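Local coordinates for protein N-acetylneuraminic acid (Sialic acid) synthetase (Leptospira borgpetersenii serovar Hardjo-bovis, PDB 6NCS) that probably catalyses formation of a sialic acid, or its 9-phosphate, as a manganese-binding synthase of the NeuB family, at residues A[205-210]-A[215-220]; A[196-201]-A[224-229]. All coordinates share one frame; numbering follows the deposited sequence.

How the contacts relate
Contacts 1 and 2 lie in one sector of the TIM barrel, their centres about 10 Å apart. Along the chain the order is helix 193-200, strand 205-209, helix 215-222, strand 227-231, and the pairing of 205-210 with 215-220 falls between the two segments of contact 2. The two strands are parallel neighbours, joined by probable hydrogen bonds of 2.8 Å from Glu226 N to Ile205 O and from Tyr207 N to Ile227 O. Packing adds to this: Ile205 CG1 lies 3.7 Å from Lys198 CG. Contact 1 reaches the manganese through His210, whereas contact 2 lies away from the metal. Both contacts touch the second subunit.

Contact 1 of 2, residues A[205-210]-A[215-220]; sequences IGYSDH and EIPLLA. With MN (manganese (II) ion), chain C.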
# COMPACT_ATOMS: atom_id res chain seq x y z
N ILE A 205 9.73 -9.82 2.24
CA ILE A 205 8.39 -10.13 2.74
C ILE A 205 7.41 -10.04 1.58
O ILE A 205 7.46 -9.08 0.80
CB ILE A 205 7.97 -9.16 3.87
CG1 ILE A 205 9.02 -9.12 4.98
CG2 ILE A 205 6.60 -9.55 4.41
CD1 ILE A 205 9.24 -10.46 5.63
N GLY A 206 6.52 -11.02 1.48
CA GLY A 206 5.48 -10.93 0.48
C GLY A 206 4.12 -11.31 1.02
O GLY A 206 3.87 -11.18 2.22
N TYR A 207 3.26 -11.82 0.15
CA TYR A 207 1.87 -12.06 0.51
C TYR A 207 1.34 -13.24 -0.29
O TYR A 207 1.52 -13.30 -1.51
CB TYR A 207 1.01 -10.81 0.25
CG TYR A 207 -0.47 -11.07 0.45
CD1 TYR A 207 -0.98 -11.36 1.72
CD2 TYR A 207 -1.35 -11.08 -0.63
CE1 TYR A 207 -2.32 -11.63 1.90
CE2 TYR A 207 -2.70 -11.34 -0.45
CZ TYR A 207 -3.17 -11.62 0.81
OH TYR A 207 -4.51 -11.90 0.99
N SER A 208 0.68 -14.18 0.40
CA SER A 208 0.00 -15.30 -0.23
C SER A 208 -1.51 -15.12 -0.08
O SER A 208 -2.00 -14.96 1.04
CB SER A 208 0.45 -16.63 0.41
OG SER A 208 -0.19 -17.71 -0.23
N ASP A 209 -2.23 -15.16 -1.20
CA ASP A 209 -3.65 -14.81 -1.20
C ASP A 209 -4.55 -16.03 -1.18
O ASP A 209 -4.28 -17.04 -1.84
CB ASP A 209 -4.01 -13.97 -2.42
CG ASP A 209 -5.42 -13.41 -2.33
OD1 ASP A 209 -5.68 -12.59 -1.42
OD2 ASP A 209 -6.27 -13.78 -3.16
N HIS A 210 -5.66 -15.91 -0.45
CA HIS A 210 -6.72 -16.91 -0.46
C HIS A 210 -8.09 -16.25 -0.64
O HIS A 210 -9.11 -16.78 -0.20
CB HIS A 210 -6.67 -17.77 0.80
CG HIS A 210 -5.41 -18.58 0.87
ND1 HIS A 210 -4.30 -18.17 1.58
CD2 HIS A 210 -5.07 -19.74 0.26
CE1 HIS A 210 -3.34 -19.06 1.43
NE2 HIS A 210 -3.78 -20.02 0.64
N GLU A 215 -7.86 -8.23 -6.41
CA GLU A 215 -7.75 -6.90 -5.83
C GLU A 215 -6.91 -6.92 -4.56
O GLU A 215 -6.07 -6.05 -4.35
CB GLU A 215 -9.12 -6.30 -5.53
CG GLU A 215 -8.99 -4.85 -5.05
CD GLU A 215 -10.29 -4.25 -4.55
OE1 GLU A 215 -11.05 -4.95 -3.85
OE2 GLU A 215 -10.55 -3.07 -4.87
N ILE A 216 -7.14 -7.90 -3.68
CA ILE A 216 -6.39 -7.94 -2.42
C ILE A 216 -4.90 -8.16 -2.65
O ILE A 216 -4.09 -7.41 -2.08
CB ILE A 216 -7.02 -8.96 -1.46
CG1 ILE A 216 -8.43 -8.51 -1.07
CG2 ILE A 216 -6.17 -9.07 -0.20
CD1 ILE A 216 -9.23 -9.50 -0.23
N PRO A 217 -4.46 -9.11 -3.49
CA PRO A 217 -3.02 -9.17 -3.78
C PRO A 217 -2.44 -7.89 -4.40
O PRO A 217 -1.30 -7.53 -4.11
CB PRO A 217 -2.89 -10.38 -4.73
CG PRO A 217 -4.27 -10.83 -5.05
CD PRO A 217 -5.19 -10.29 -3.99
N LEU A 218 -3.20 -7.18 -5.23
CA LEU A 218 -2.69 -5.91 -5.76
C LEU A 218 -2.55 -4.87 -4.65
O LEU A 218 -1.55 -4.13 -4.60
CB LEU A 218 -3.62 -5.38 -6.86
CG LEU A 218 -3.58 -6.29 -8.11
CD1 LEU A 218 -4.62 -5.84 -9.10
CD2 LEU A 218 -2.19 -6.20 -8.73
N LEU A 219 -3.55 -4.78 -3.76
CA LEU A 219 -3.39 -3.92 -2.60
C LEU A 219 -2.20 -4.36 -1.75
O LEU A 219 -1.51 -3.52 -1.17
CB LEU A 219 -4.68 -3.91 -1.76
CG LEU A 219 -5.87 -3.21 -2.42
CD1 LEU A 219 -7.15 -3.44 -1.66
CD2 LEU A 219 -5.58 -1.72 -2.56
N ALA A 220 -1.92 -5.67 -1.71
CA ALA A 220 -0.76 -6.13 -0.94
C ALA A 220 0.54 -5.62 -1.53
O ALA A 220 1.45 -5.24 -0.80
CB ALA A 220 -0.76 -7.66 -0.85
MN MN C . -2.72 -21.57 -0.37
O HOH W 1 -1.37 -20.53 -1.35
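Apolar packing carries this contact, and the Tyr207 ring is at its centre. Ala220, Pro217 and Ile216 of helix 215-222 approach that ring obliquely. The Ala220 methyl CB sits 3.5 Å from Tyr207 CD2, and Pro217 CA lies beside CE2 of the same ring. Ile216 CG2 reaches the phenol end, 3.5 Å from Tyr207 OH. With CG anti to the backbone N (chi1 173°), the ring extends alongside Ala220, Pro217 and Ile216 in turn, from its CD2 side to the hydroxyl. Asp209 packs against the start of the same helix segment, its carboxylate meeting the pyrrolidine ring with Asp209 OD1 3.5 Å from Pro217 CD. These approaches bury 204 Å² in total, without a hydrogen bond between the segments.

The arrangement is the strand-to-helix half of a beta-alpha-beta unit in the TIM barrel. Strand 205-209 and the helix segment run antiparallel at 174°, with axes 8.8 Å apart, and Tyr207 and Asp209 are the strand residues whose side chains start toward the helix. Ser208, between them, starts away from it.

Polar bonding fixes the strand side chains to each other. Tyr207 OH donates at 2.8 Å to Asp209 OD1, which accepts through its anti lone pair, and this links the rotation of the phenol ring to that of the carboxylate. The other oxygen, OD2, is held by Ser211 OG and by a salt bridge to Lys230, so the buried carboxylate has partners at both oxygens.

Metal coordination starts at the residue after Asp209, where His210 NE2 binds the manganese ion at 2.1 Å. His231 is a second protein ligand and water 1 another, 2.0 Å from the metal.

Contact 2 of 2, residues A[196-201]-A[224-229]; sequences TLKSKY and GAEIIE. With FMT (formic acid), chain F.
Lys198, on helix 193-200 of the TIM barrel, reaches across to the turn that leads into strand 227-231 and donates from NZ to Gly224 O at 2.7 Å. The donor lies in the carbonyl plane, on a lone pair, with a C=O...NZ angle of 127°. The Lys198 and Glu226 side chains approach each other from opposite directions, with Lys198 CE 3.6 Å from Glu226 OE1 in one of the two conformers of the glutamate. The salt bridge from Lys198 NZ to that oxygen, 4.0 Å, is long and, resting on this one conformer, doubtful. The ammonium group thus has its close bond to a main-chain carbonyl and at most a weaker, mainly electrostatic link to the carboxylate.

Next outward are the features that place these groups. The lysine chain is extended through CG and then bends at chi3 (92°), which turns its end toward the carbonyl. Gly224, with phi 116°, is the C-prime residue of the Schellman motif that ends helix 215-222, where Ala225 N bonds to Ala220 O and Gly224 N to Val221 O. The turn therefore presents Gly224 O to the lysine as the chain leaves the helix. Other bonds hold the glutamate in the same conformer: Glu226 OE2 bonds to Ser10 OG, and OE1 accepts from the backbone N of Ile205.

Elsewhere on the helix, Thr196 OG1 bonds to Gly269 O of the second subunit. At the helix's last turn, Lys200 CG lies over the centre of the Tyr201 ring, 3.8 Å above its plane, and Leu197 CD2 meets the ring edge in plane.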
# COMPACT_ATOMS: atom_id res chain seq x y z
N THR A 196 4.63 -4.47 9.12
CA THR A 196 5.10 -4.92 10.42
C THR A 196 6.24 -5.91 10.27
O THR A 196 7.27 -5.82 10.96
CB THR A 196 3.95 -5.55 11.20
OG1 THR A 196 2.95 -4.56 11.44
CG2 THR A 196 4.43 -6.11 12.54
N LEU A 197 6.09 -6.86 9.34
CA LEU A 197 7.15 -7.84 9.11
C LEU A 197 8.37 -7.19 8.45
O LEU A 197 9.51 -7.54 8.79
CB LEU A 197 6.62 -8.99 8.24
CG LEU A 197 5.56 -9.90 8.87
CD1 LEU A 197 5.02 -10.82 7.81
CD2 LEU A 197 6.18 -10.70 10.02
N LYS A 198 8.15 -6.27 7.50
CA LYS A 198 9.28 -5.62 6.84
C LYS A 198 10.08 -4.78 7.82
O LYS A 198 11.30 -4.62 7.65
CB LYS A 198 8.81 -4.74 5.68
CG LYS A 198 8.38 -5.53 4.45
CD LYS A 198 7.86 -4.62 3.34
CE LYS A 198 8.97 -4.23 2.38
NZ LYS A 198 8.44 -3.76 1.07
N SER A 199 9.43 -4.22 8.84
CA SER A 199 10.14 -3.48 9.86
C SER A 199 10.87 -4.41 10.82
O SER A 199 11.90 -4.02 11.39
CB SER A 199 9.17 -2.59 10.64
OG SER A 199 9.74 -2.19 11.88
N LYS A 200 10.38 -5.63 11.00
CA LYS A 200 10.94 -6.54 11.99
C LYS A 200 12.11 -7.34 11.44
O LYS A 200 13.04 -7.65 12.19
CB LYS A 200 9.85 -7.51 12.48
CG LYS A 200 10.27 -8.40 13.64
CD LYS A 200 9.07 -9.12 14.23
CE LYS A 200 9.43 -9.80 15.54
NZ LYS A 200 8.24 -10.41 16.19
N TYR A 201 12.10 -7.64 10.15
CA TYR A 201 13.04 -8.56 9.52
C TYR A 201 13.71 -7.91 8.32
O TYR A 201 13.18 -6.97 7.72
CB TYR A 201 12.32 -9.84 9.08
CG TYR A 201 11.74 -10.62 10.23
CD1 TYR A 201 12.56 -11.23 11.16
CD2 TYR A 201 10.36 -10.76 10.38
CE1 TYR A 201 12.04 -11.96 12.21
CE2 TYR A 201 9.83 -11.49 11.42
CZ TYR A 201 10.68 -12.09 12.34
OH TYR A 201 10.16 -12.81 13.39
N GLY A 224 3.47 -3.06 0.18
CA GLY A 224 4.87 -3.43 0.35
C GLY A 224 5.24 -4.85 -0.02
O GLY A 224 6.43 -5.20 0.09
N ALA A 225 4.32 -5.71 -0.46
CA ALA A 225 4.68 -7.10 -0.77
C ALA A 225 5.70 -7.18 -1.90
O ALA A 225 5.56 -6.51 -2.93
CB ALA A 225 3.43 -7.90 -1.13
N GLU A 226 6.72 -8.01 -1.72
CA GLU A 226 7.76 -8.22 -2.72
C GLU A 226 7.61 -9.55 -3.45
O GLU A 226 8.33 -9.80 -4.43
CB GLU A 226 9.14 -8.14 -2.05
CG GLU A 226 9.26 -6.92 -1.12
CD GLU A 226 10.58 -6.86 -0.39
OE1 GLU A 226 10.60 -7.10 0.85
OE2 GLU A 226 11.60 -6.58 -1.05
N ILE A 227 6.70 -10.40 -2.99
CA ILE A 227 6.36 -11.67 -3.61
C ILE A 227 4.85 -11.78 -3.49
O ILE A 227 4.29 -11.38 -2.47
CB ILE A 227 7.04 -12.86 -2.89
CG1 ILE A 227 8.56 -12.72 -2.88
CG2 ILE A 227 6.63 -14.19 -3.53
CD1 ILE A 227 9.12 -11.96 -1.66
N ILE A 228 4.20 -12.28 -4.53
CA ILE A 228 2.76 -12.54 -4.50
C ILE A 228 2.54 -13.99 -4.90
O ILE A 228 3.04 -14.44 -5.94
CB ILE A 228 1.97 -11.61 -5.44
CG1 ILE A 228 2.03 -10.16 -4.94
CG2 ILE A 228 0.52 -12.08 -5.56
CD1 ILE A 228 1.18 -9.91 -3.68
N GLU A 229 1.77 -14.71 -4.08
CA GLU A 229 1.32 -16.05 -4.40
C GLU A 229 -0.19 -16.02 -4.54
O GLU A 229 -0.88 -15.45 -3.70
CB GLU A 229 1.75 -17.05 -3.32
CG GLU A 229 1.40 -18.49 -3.65
CD GLU A 229 1.85 -19.46 -2.58
OE1 GLU A 229 0.99 -20.07 -1.92
OE2 GLU A 229 3.08 -19.60 -2.40
C FMT F . 10.58 -4.10 14.80
O1 FMT F . 9.94 -4.94 15.45
O2 FMT F . 10.06 -3.29 14.04